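Side-chain contacts in alpha-1,2-mannosyltransferase (Ktr4), putative (PDB 7BOP), which is a putative fungal glycosyltransferase of the GT-A clan, modelled here with guanosine-5'-diphosphate, manganese and sodium bound: residues D374-P377 with S378-H382; P182-K185 with N186-Y189; T42-E46 with G47-R51; E145-R148 with E149-I153. All coordinates share one frame; numbering follows the deposited sequence.

Contact 1: D374-P377 with S378-H382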
loop_
_atom_site.group_PDB
_atom_site.type_symbol
_atom_site.label_atom_id
_atom_site.label_comp_id
_atom_site.label_asym_id
_atom_site.label_seq_id
_atom_site.Cartn_x
_atom_site.Cartn_y
_atom_site.Cartn_z
ATOM N N ASP A 374 -12.975 -5.875 -6.804
ATOM C CA ASP A 374 -12.980 -5.817 -5.342
ATOM C C ASP A 374 -12.738 -7.221 -4.790
ATOM O O ASP A 374 -13.508 -8.137 -5.072
ATOM C CB ASP A 374 -14.331 -5.275 -4.860
ATOM C CG ASP A 374 -14.407 -5.053 -3.356
ATOM O OD1 ASP A 374 -13.385 -5.105 -2.632
ATOM O OD2 ASP A 374 -15.528 -4.799 -2.884
ATOM N N CYS A 375 -11.680 -7.395 -3.999
ATOM C CA CYS A 375 -11.410 -8.703 -3.395
ATOM C C CYS A 375 -11.766 -8.778 -1.908
ATOM O O CYS A 375 -11.584 -9.821 -1.283
ATOM C CB CYS A 375 -9.959 -9.105 -3.618
ATOM S SG CYS A 375 -9.626 -10.806 -3.096
ATOM N N ARG A 376 -12.334 -7.715 -1.344
ATOM C CA ARG A 376 -12.712 -7.739 0.075
ATOM C C ARG A 376 -13.626 -8.905 0.491
ATOM O O ARG A 376 -13.450 -9.421 1.581
ATOM C CB ARG A 376 -13.333 -6.412 0.502
ATOM C CG ARG A 376 -12.330 -5.263 0.599
ATOM C CD ARG A 376 -12.994 -3.924 0.890
ATOM N NE ARG A 376 -14.080 -3.711 -0.057
ATOM C CZ ARG A 376 -15.207 -3.046 0.173
ATOM N NH1 ARG A 376 -15.438 -2.420 1.335
ATOM N NH2 ARG A 376 -16.119 -3.008 -0.795
ATOM N N PRO A 377 -14.589 -9.333 -0.367
ATOM C CA PRO A 377 -15.415 -10.459 0.087
ATOM C C PRO A 377 -14.598 -11.713 0.425
ATOM O O PRO A 377 -14.929 -12.425 1.384
ATOM C CB PRO A 377 -16.361 -10.701 -1.099
ATOM C CG PRO A 377 -16.458 -9.384 -1.769
ATOM C CD PRO A 377 -15.056 -8.827 -1.673
ATOM N N SER A 378 -13.516 -11.951 -0.314
ATOM C CA SER A 378 -12.598 -13.030 0.024
ATOM C C SER A 378 -11.770 -12.702 1.275
ATOM O O SER A 378 -11.626 -13.541 2.165
ATOM C CB SER A 378 -11.666 -13.324 -1.144
ATOM O OG SER A 378 -10.698 -14.274 -0.770
ATOM N N TYR A 379 -11.220 -11.491 1.336
ATOM C CA TYR A 379 -10.401 -11.106 2.492
ATOM C C TYR A 379 -11.196 -11.130 3.811
ATOM O O TYR A 379 -10.709 -11.624 4.833
ATOM C CB TYR A 379 -9.758 -9.732 2.287
ATOM C CG TYR A 379 -8.762 -9.418 3.383
ATOM C CD1 TYR A 379 -7.528 -10.043 3.407
ATOM C CD2 TYR A 379 -9.059 -8.521 4.407
ATOM C CE1 TYR A 379 -6.599 -9.782 4.397
ATOM C CE2 TYR A 379 -8.130 -8.245 5.413
ATOM C CZ TYR A 379 -6.904 -8.880 5.404
ATOM O OH TYR A 379 -5.972 -8.629 6.384
ATOM N N PHE A 380 -12.424 -10.623 3.765
ATOM C CA PHE A 380 -13.282 -10.583 4.940
ATOM C C PHE A 380 -13.724 -11.980 5.385
ATOM O O PHE A 380 -13.853 -12.221 6.576
ATOM C CB PHE A 380 -14.506 -9.686 4.695
ATOM C CG PHE A 380 -14.184 -8.217 4.531
ATOM C CD1 PHE A 380 -12.943 -7.672 4.898
ATOM C CD2 PHE A 380 -15.157 -7.360 4.037
ATOM C CE1 PHE A 380 -12.694 -6.318 4.748
ATOM C CE2 PHE A 380 -14.910 -6.008 3.894
ATOM C CZ PHE A 380 -13.677 -5.484 4.255
ATOM N N LYS A 381 -13.927 -12.889 4.435
ATOM C CA LYS A 381 -14.242 -14.283 4.765
ATOM C C LYS A 381 -13.043 -15.008 5.378
ATOM O O LYS A 381 -13.166 -15.653 6.428
ATOM C CB LYS A 381 -14.726 -15.037 3.518
ATOM C CG LYS A 381 -14.953 -16.528 3.728
ATOM C CD LYS A 381 -15.586 -17.149 2.496
ATOM C CE LYS A 381 -15.642 -18.665 2.610
ATOM N NZ LYS A 381 -16.338 -19.233 1.422
ATOM N N HIS A 382 -11.889 -14.908 4.723
ATOM C CA HIS A 382 -10.716 -15.714 5.099
ATOM C C HIS A 382 -9.864 -15.120 6.210
ATOM O O HIS A 382 -9.136 -15.854 6.877
ATOM C CB HIS A 382 -9.851 -15.972 3.872
ATOM C CG HIS A 382 -10.512 -16.862 2.880
ATOM N ND1 HIS A 382 -10.725 -18.199 3.128
ATOM C CD2 HIS A 382 -11.066 -16.605 1.674
ATOM C CE1 HIS A 382 -11.368 -18.734 2.105
ATOM N NE2 HIS A 382 -11.591 -17.787 1.212
#
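Arg376 and Phe380 lie side by side, one turn apart, on the last helix, 376-382. CB of Arg376 sits over one face of the Phe380 ring, 4.0 Å from the ring centroid and offset toward the rim. This is a CH-pi contact. The arginine chain then runs along the ring, with CD 3.8 Å from Phe380 CZ. Both side chains leave beside their own backbone N, with chi1 of -72° for Arg376 and -67° for Phe380, which lets them run the same way. The guanidinium and ring planes stand 70° apart.

Asp374 helps to fix the arginine. Arg376 grips its carboxylate side-on. NE reaches OD1 of Asp374 at 3.0 Å, and NH2 reaches OD2 of Asp374 at 2.8 Å, both on the syn side. OD1 has a second donor, Arg376 N at 3.1 Å, which comes from above the carboxylate plane. Asp374 therefore caps the helix start and also holds the guanidinium. Asp36 is a second acidic partner of NH2. Behind this, Tyr379 N and Phe380 N donate to Cys375 O and Arg376 O and begin the helical bonding. SG of Cys375 packs on CB of Ser378 at 3.8 Å.

The helix is tied down on several sides. Cys375 is in a disulfide with Cys277, and Ser378 OG bonds to Asp260. Tyr379 meets Trp257 of helix 255-258 and Phe220 of strand 218-224, while Phe380 meets Trp335 of strand 333-335.

Contact 2: P182-K185 with N186-Y189. With GOL (glycerol), chain M.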
loop_
_atom_site.group_PDB
_atom_site.type_symbol
_atom_site.label_atom_id
_atom_site.label_comp_id
_atom_site.label_asym_id
_atom_site.label_seq_id
_atom_site.Cartn_x
_atom_site.Cartn_y
_atom_site.Cartn_z
ATOM N N PRO A 182 18.576 5.514 4.339
ATOM C CA PRO A 182 19.129 6.109 5.582
ATOM C C PRO A 182 18.217 7.113 6.309
ATOM O O PRO A 182 18.139 7.109 7.527
ATOM C CB PRO A 182 20.408 6.812 5.088
ATOM C CG PRO A 182 20.838 6.004 3.912
ATOM C CD PRO A 182 19.565 5.541 3.239
ATOM N N ALA A 183 17.569 7.982 5.550
ATOM C CA ALA A 183 16.535 8.901 6.052
ATOM C C ALA A 183 15.472 8.300 6.979
ATOM O O ALA A 183 14.952 9.014 7.850
ATOM C CB ALA A 183 15.862 9.616 4.895
ATOM N N LEU A 184 15.152 7.015 6.806
ATOM C CA LEU A 184 14.156 6.348 7.643
ATOM C C LEU A 184 14.729 5.505 8.781
ATOM O O LEU A 184 13.969 4.860 9.504
ATOM C CB LEU A 184 13.237 5.478 6.768
ATOM C CG LEU A 184 12.395 6.228 5.741
ATOM C CD1 LEU A 184 11.493 5.242 4.997
ATOM C CD2 LEU A 184 11.559 7.319 6.395
ATOM N N LYS A 185 16.047 5.527 8.973
ATOM C CA LYS A 185 16.698 4.659 9.962
ATOM C C LYS A 185 16.118 4.790 11.377
ATOM O O LYS A 185 15.919 3.785 12.060
ATOM C CB LYS A 185 18.208 4.929 9.999
ATOM C CG LYS A 185 18.995 3.893 10.785
ATOM C CD LYS A 185 20.411 4.368 11.062
ATOM C CE LYS A 185 21.166 3.390 11.955
ATOM N NZ LYS A 185 22.208 4.096 12.754
ATOM N N ASN A 186 15.842 6.013 11.820
ATOM C CA ASN A 186 15.299 6.223 13.169
ATOM C C ASN A 186 13.766 6.230 13.260
ATOM O O ASN A 186 13.214 6.511 14.318
ATOM C CB ASN A 186 15.893 7.502 13.772
ATOM C CG ASN A 186 17.412 7.432 13.883
ATOM O OD1 ASN A 186 17.972 6.394 14.246
ATOM N ND2 ASN A 186 18.081 8.527 13.550
ATOM N N TYR A 187 13.090 5.873 12.166
ATOM C CA TYR A 187 11.633 5.789 12.123
ATOM C C TYR A 187 11.185 4.345 12.217
ATOM O O TYR A 187 11.873 3.454 11.739
ATOM C CB TYR A 187 11.129 6.411 10.822
ATOM C CG TYR A 187 11.292 7.903 10.797
ATOM C CD1 TYR A 187 12.487 8.497 10.383
ATOM C CD2 TYR A 187 10.262 8.732 11.215
ATOM C CE1 TYR A 187 12.636 9.881 10.372
ATOM C CE2 TYR A 187 10.398 10.112 11.210
ATOM C CZ TYR A 187 11.587 10.678 10.792
ATOM O OH TYR A 187 11.695 12.043 10.789
ATOM N N LYS A 188 10.041 4.125 12.856
ATOM C CA LYS A 188 9.415 2.816 12.943
ATOM C C LYS A 188 8.145 2.700 12.074
ATOM O O LYS A 188 7.866 1.611 11.587
ATOM C CB LYS A 188 9.080 2.488 14.391
ATOM C CG LYS A 188 8.506 1.094 14.606
ATOM C CD LYS A 188 8.435 0.743 16.086
ATOM C CE LYS A 188 7.803 -0.616 16.326
ATOM N NZ LYS A 188 8.574 -1.693 15.666
ATOM N N TYR A 189 7.376 3.783 11.909
ATOM C CA TYR A 189 6.124 3.731 11.135
ATOM C C TYR A 189 6.139 4.693 9.978
ATOM O O TYR A 189 6.766 5.750 10.036
ATOM C CB TYR A 189 4.903 3.992 12.028
ATOM C CG TYR A 189 4.775 2.983 13.144
ATOM C CD1 TYR A 189 4.106 1.779 12.948
ATOM C CD2 TYR A 189 5.346 3.220 14.391
ATOM C CE1 TYR A 189 4.002 0.837 13.965
ATOM C CE2 TYR A 189 5.251 2.288 15.415
ATOM C CZ TYR A 189 4.580 1.099 15.201
ATOM O OH TYR A 189 4.489 0.171 16.216
HETATM C C1 GOL M . 15.267 12.946 6.667
HETATM O O1 GOL M . 16.652 12.679 6.429
HETATM C C2 GOL M . 14.789 12.323 7.978
HETATM O O2 GOL M . 15.795 11.478 8.532
HETATM C C3 GOL M . 14.435 13.410 8.981
HETATM O O3 GOL M . 14.182 12.839 10.266
HETATM O O HOH W 1 16.030 8.514 10.433
#
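The Tyr187 ring has glycerol at its edge and the backbone of Ala183 and Leu184 beside it. Glycerol O3 lies near the ring plane, by the hydroxyl end. Ala183 O approaches obliquely, 3.5 Å from Tyr187 CE1, and Leu184 CA is likewise oblique, 3.9 Å from CD1 of the ring. The motif is a type I beta turn from Leu184 to Tyr187. It overlaps the end of a short 3-10 segment, 182-184, at Leu184, in the loop between helix 165-177 and strand 189-192.

The turn is closed by Tyr187 N, which donates to Leu184 O at 3.0 Å. CG of Tyr187 lies beside its own backbone N (chi1 -70°), and this brings the ring back along the preceding residues. CD2 of Leu184 makes a looser apolar contact with Tyr187 CD1 at 4.3 Å. Leu184 is buried against Ile103, Phe105 and Ile72 of the parallel strands, and Arg292 bonds to both Leu184 O and Tyr187 O. The loop is thus fastened to the sheet and to helix 288-292.

The outer side is bridged by small molecules. A water donates to Ala183 O and accepts from Asn186 N, linking the two segments. The glycerol, probably from the crystallisation liquor, spans the same region and also bonds to Glu129. Its O2 donates to Ala183 O at 2.7 Å, and its O3 shares a hydrogen bond with Tyr187 OH, also 2.7 Å long.

Contact 3: T42-E46 with G47-R51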
loop_
_atom_site.group_PDB
_atom_site.type_symbol
_atom_site.label_atom_id
_atom_site.label_comp_id
_atom_site.label_asym_id
_atom_site.label_seq_id
_atom_site.Cartn_x
_atom_site.Cartn_y
_atom_site.Cartn_z
ATOM N N THR A 42 -20.062 4.125 10.522
ATOM C CA THR A 42 -18.648 3.838 10.632
ATOM C C THR A 42 -18.059 4.870 11.577
ATOM O O THR A 42 -18.176 6.073 11.340
ATOM C CB THR A 42 -17.963 3.877 9.247
ATOM O OG1 THR A 42 -18.593 2.920 8.377
ATOM C CG2 THR A 42 -16.466 3.526 9.353
ATOM N N GLY A 43 -17.468 4.387 12.664
ATOM C CA GLY A 43 -16.873 5.242 13.679
ATOM C C GLY A 43 -15.414 4.909 13.886
ATOM O O GLY A 43 -14.761 4.315 13.022
ATOM N N GLU A 44 -14.916 5.280 15.057
ATOM C CA GLU A 44 -13.505 5.129 15.386
ATOM C C GLU A 44 -13.241 3.753 15.944
ATOM O O GLU A 44 -14.150 3.110 16.443
ATOM C CB GLU A 44 -13.097 6.177 16.421
ATOM C CG GLU A 44 -13.221 7.582 15.881
ATOM C CD GLU A 44 -12.948 8.652 16.917
ATOM O OE1 GLU A 44 -13.359 8.496 18.083
ATOM O OE2 GLU A 44 -12.327 9.665 16.548
ATOM N N PRO A 45 -11.983 3.301 15.889
ATOM C CA PRO A 45 -11.670 2.031 16.543
ATOM C C PRO A 45 -11.843 2.101 18.060
ATOM O O PRO A 45 -11.926 3.191 18.628
ATOM C CB PRO A 45 -10.207 1.779 16.170
ATOM C CG PRO A 45 -9.677 3.067 15.648
ATOM C CD PRO A 45 -10.834 3.865 15.156
ATOM N N GLU A 46 -11.906 0.938 18.700
ATOM C CA GLU A 46 -12.081 0.869 20.149
ATOM C C GLU A 46 -10.745 1.063 20.847
ATOM O O GLU A 46 -9.692 0.998 20.218
ATOM C CB GLU A 46 -12.708 -0.468 20.552
ATOM C CG GLU A 46 -14.092 -0.686 19.962
ATOM C CD GLU A 46 -14.908 -1.744 20.696
ATOM O OE1 GLU A 46 -14.311 -2.630 21.353
ATOM O OE2 GLU A 46 -16.158 -1.688 20.611
ATOM N N GLY A 47 -10.806 1.283 22.155
ATOM C CA GLY A 47 -9.617 1.455 22.983
ATOM C C GLY A 47 -9.196 2.911 23.066
ATOM O O GLY A 47 -9.894 3.817 22.586
ATOM N N HIS A 48 -8.049 3.137 23.688
ATOM C CA HIS A 48 -7.549 4.486 23.896
ATOM C C HIS A 48 -7.064 5.081 22.563
ATOM O O HIS A 48 -6.379 4.407 21.783
ATOM C CB HIS A 48 -6.419 4.483 24.931
ATOM C CG HIS A 48 -5.781 5.820 25.110
ATOM N ND1 HIS A 48 -6.403 6.854 25.774
ATOM C CD2 HIS A 48 -4.602 6.311 24.666
ATOM C CE1 HIS A 48 -5.620 7.917 25.759
ATOM N NE2 HIS A 48 -4.522 7.614 25.093
ATOM N N LEU A 49 -7.444 6.332 22.304
ATOM C CA LEU A 49 -7.014 7.047 21.107
ATOM C C LEU A 49 -6.337 8.343 21.536
ATOM O O LEU A 49 -6.800 9.012 22.453
ATOM C CB LEU A 49 -8.210 7.345 20.201
ATOM C CG LEU A 49 -8.970 6.117 19.671
ATOM C CD1 LEU A 49 -10.244 6.524 18.941
ATOM C CD2 LEU A 49 -8.074 5.268 18.781
ATOM N N TRP A 50 -5.250 8.685 20.863
ATOM C CA TRP A 50 -4.513 9.914 21.135
ATOM C C TRP A 50 -5.124 11.053 20.333
ATOM O O TRP A 50 -5.140 11.000 19.098
ATOM C CB TRP A 50 -3.038 9.717 20.800
ATOM C CG TRP A 50 -2.400 8.740 21.714
ATOM C CD1 TRP A 50 -2.280 7.391 21.533
ATOM C CD2 TRP A 50 -1.839 9.025 22.995
ATOM N NE1 TRP A 50 -1.646 6.820 22.616
ATOM C CE2 TRP A 50 -1.374 7.803 23.532
ATOM C CE3 TRP A 50 -1.679 10.201 23.742
ATOM C CZ2 TRP A 50 -0.759 7.720 24.794
ATOM C CZ3 TRP A 50 -1.062 10.125 24.995
ATOM C CH2 TRP A 50 -0.606 8.892 25.506
ATOM N N ARG A 51 -5.635 12.066 21.047
ATOM C CA ARG A 51 -6.321 13.226 20.460
ATOM C C ARG A 51 -5.426 14.456 20.371
ATOM O O ARG A 51 -4.584 14.678 21.239
ATOM C CB ARG A 51 -7.525 13.631 21.318
ATOM C CG ARG A 51 -8.487 12.515 21.688
ATOM C CD ARG A 51 -9.221 12.044 20.467
ATOM N NE ARG A 51 -10.253 11.059 20.782
ATOM C CZ ARG A 51 -11.016 10.474 19.864
ATOM N NH1 ARG A 51 -10.852 10.770 18.573
ATOM N NH2 ARG A 51 -11.939 9.588 20.233
HETATM O O HOH W 2 -12.057 4.385 21.155
#
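A bidentate salt bridge between Glu44 and Arg51 closes a surface loop that lies between strands 30-31 and 69-74. The arginine meets the carboxylate end-on. NH2 of Arg51 donates to Glu44 OE1 at 2.8 Å, and NH1 of Arg51 donates to OE2 of Glu44 at 2.7 Å. Both bonds are nearly straight. The oxygens lie in the guanidinium plane, but the carboxylate is turned 28° against it. The two side chains come from opposite directions. Arg51 is bent at chi2 (-69°), which folds its chain back toward Glu44. CB of Leu49 lies over one guanidinium face.

Next to the ion pair, Leu49 packs against the first limb of the loop. Its CD1 is 3.8 Å from Glu44 CB, and its CD2 is 4.2 Å from Pro45 CG. The chain reverses at Gly47, where phi is positive (90°). A water donates to both Pro45 O and Gly47 O and joins the two limbs.

Arg51 NH1 also bonds to Asp204 O. Pro45 and Leu49 rest on Phe210 of helix 207-213, and Arg214, just past that helix, bonds to Glu46 O and His48 O.

Contact 4: E145-R148 with E149-I153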
loop_
_atom_site.group_PDB
_atom_site.type_symbol
_atom_site.label_atom_id
_atom_site.label_comp_id
_atom_site.label_asym_id
_atom_site.label_seq_id
_atom_site.Cartn_x
_atom_site.Cartn_y
_atom_site.Cartn_z
ATOM N N GLU A 145 18.668 -7.282 -22.032
ATOM C CA GLU A 145 18.037 -7.817 -23.257
ATOM C C GLU A 145 16.837 -8.716 -22.951
ATOM O O GLU A 145 15.816 -8.638 -23.634
ATOM C CB GLU A 145 19.025 -8.568 -24.160
ATOM C CG GLU A 145 19.539 -7.718 -25.308
ATOM C CD GLU A 145 20.598 -8.417 -26.150
ATOM O OE1 GLU A 145 20.424 -9.616 -26.481
ATOM O OE2 GLU A 145 21.605 -7.753 -26.487
ATOM N N LEU A 146 16.972 -9.572 -21.943
ATOM C CA LEU A 146 15.848 -10.381 -21.456
ATOM C C LEU A 146 14.728 -9.495 -20.908
ATOM O O LEU A 146 13.548 -9.757 -21.165
ATOM C CB LEU A 146 16.296 -11.365 -20.369
ATOM C CG LEU A 146 17.221 -12.518 -20.771
ATOM C CD1 LEU A 146 17.512 -13.375 -19.546
ATOM C CD2 LEU A 146 16.618 -13.366 -21.881
ATOM N N PHE A 147 15.093 -8.454 -20.155
ATOM C CA PHE A 147 14.110 -7.466 -19.713
ATOM C C PHE A 147 13.312 -6.889 -20.894
ATOM O O PHE A 147 12.081 -6.856 -20.854
ATOM C CB PHE A 147 14.748 -6.317 -18.908
ATOM C CG PHE A 147 13.847 -5.126 -18.784
ATOM C CD1 PHE A 147 12.787 -5.151 -17.890
ATOM C CD2 PHE A 147 13.993 -4.021 -19.621
ATOM C CE1 PHE A 147 11.908 -4.086 -17.802
ATOM C CE2 PHE A 147 13.111 -2.949 -19.538
ATOM C CZ PHE A 147 12.067 -2.986 -18.625
ATOM N N ARG A 148 14.013 -6.431 -21.932
ATOM C CA ARG A 148 13.364 -5.771 -23.063
ATOM C C ARG A 148 12.445 -6.713 -23.838
ATOM O O ARG A 148 11.374 -6.306 -24.287
ATOM C CB ARG A 148 14.387 -5.115 -24.004
ATOM C CG ARG A 148 14.953 -3.808 -23.457
ATOM C CD ARG A 148 15.791 -3.066 -24.491
ATOM N NE ARG A 148 17.096 -3.704 -24.693
ATOM C CZ ARG A 148 18.199 -3.482 -23.969
ATOM N NH1 ARG A 148 19.310 -4.148 -24.265
ATOM N NH2 ARG A 148 18.218 -2.608 -22.959
ATOM N N GLU A 149 12.855 -7.969 -23.979
ATOM C CA GLU A 149 12.038 -8.966 -24.668
ATOM C C GLU A 149 10.724 -9.261 -23.936
ATOM O O GLU A 149 9.662 -9.279 -24.554
ATOM C CB GLU A 149 12.833 -10.257 -24.870
ATOM C CG GLU A 149 13.948 -10.099 -25.898
ATOM C CD GLU A 149 14.840 -11.330 -26.019
ATOM O OE1 GLU A 149 15.810 -11.275 -26.803
ATOM O OE2 GLU A 149 14.580 -12.347 -25.339
ATOM N N SER A 150 10.790 -9.496 -22.629
ATOM C CA SER A 150 9.575 -9.758 -21.861
ATOM C C SER A 150 8.687 -8.485 -21.742
ATOM O O SER A 150 7.459 -8.579 -21.750
ATOM C CB SER A 150 9.907 -10.376 -20.495
ATOM O OG SER A 150 10.840 -9.592 -19.786
ATOM N N ALA A 151 9.316 -7.312 -21.676
ATOM C CA ALA A 151 8.598 -6.036 -21.641
ATOM C C ALA A 151 7.786 -5.814 -22.923
ATOM O O ALA A 151 6.647 -5.341 -22.866
ATOM C CB ALA A 151 9.559 -4.870 -21.406
ATOM N N ALA A 152 8.366 -6.152 -24.071
ATOM C CA ALA A 152 7.647 -6.062 -25.350
ATOM C C ALA A 152 6.414 -6.974 -25.368
ATOM O O ALA A 152 5.368 -6.588 -25.876
ATOM C CB ALA A 152 8.570 -6.384 -26.523
ATOM N N ILE A 153 6.519 -8.167 -24.791
ATOM C CA ILE A 153 5.375 -9.074 -24.735
ATOM C C ILE A 153 4.284 -8.532 -23.800
ATOM O O ILE A 153 3.113 -8.528 -24.171
ATOM C CB ILE A 153 5.786 -10.511 -24.350
ATOM C CG1 ILE A 153 6.679 -11.101 -25.460
ATOM C CG2 ILE A 153 4.552 -11.390 -24.160
ATOM C CD1 ILE A 153 7.420 -12.360 -25.066
HETATM O O HOH W 3 10.114 -7.154 -18.736
#
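Residues 145-148 and 149-153 are consecutive turns of one alpha helix, 144-157. Four i to i+4 bonds join them: Glu149 N to Glu145 O, Ser150 N to Leu146 O, Ala151 N to Phe147 O and Ala152 N to Arg148 O. The bond between Ser150 N and Leu146 O is nearly straight at 173°.

On the buried side, Ala151 CB stands over one face of the Phe147 ring. It is offset toward the rim, with CB 4.2 Å from Phe147 CZ. The ring gets there because CG of Phe147 is anti to its backbone N (chi1 164°). Phe147 also meets His168 of helix 165-177 edge-to-face and touches Phe310 of helix 308-311.

Ser150 OG lies between its backbone N and carbonyl carbon (chi1 53°), which turns it back to the preceding turn. It is 3.0 Å from Leu146 O and 3.2 Å from Phe147 O. A water donates to Phe147 O at 2.9 Å and is itself bonded by Ser150 OG at 2.8 Å. On the outer side, Glu149 CG packs 3.3 Å from Glu145 O, and OE2 of Glu149 lies 4.1 Å from Leu146 CD2.

The side chains of Glu145 and Glu149 carry like charges, with their OE1 atoms 4.9 Å apart. This may slightly raise their proton affinity. The two turns are joined mainly by backbone bonds, with the Phe147-Ala151 contact and a water bridge added, and no salt bridge links them.

How the contacts relate
Contact 1 is the buried one; contacts 2, 3 and 4 lie at the surface. Contacts 1 and 4 are both helical, yet one is a capped helix start and the other a run of regular turns. Contacts 2 and 3 lie in loops; in contacts 2, 3 and 4 a water bridges the two segments. Carboxylate-guanidinium pairs occur in contacts 1 and 3, side-on in the first and end-on in the second. The segments of contacts 2 and 3 both touch helix 207-213, the former at Tyr189, the latter at Pro45 and Leu49. Their centres are 26 Å apart. Contacts 3 and 4 lie on opposite sides of the chain's centre, with centres 49 Å apart.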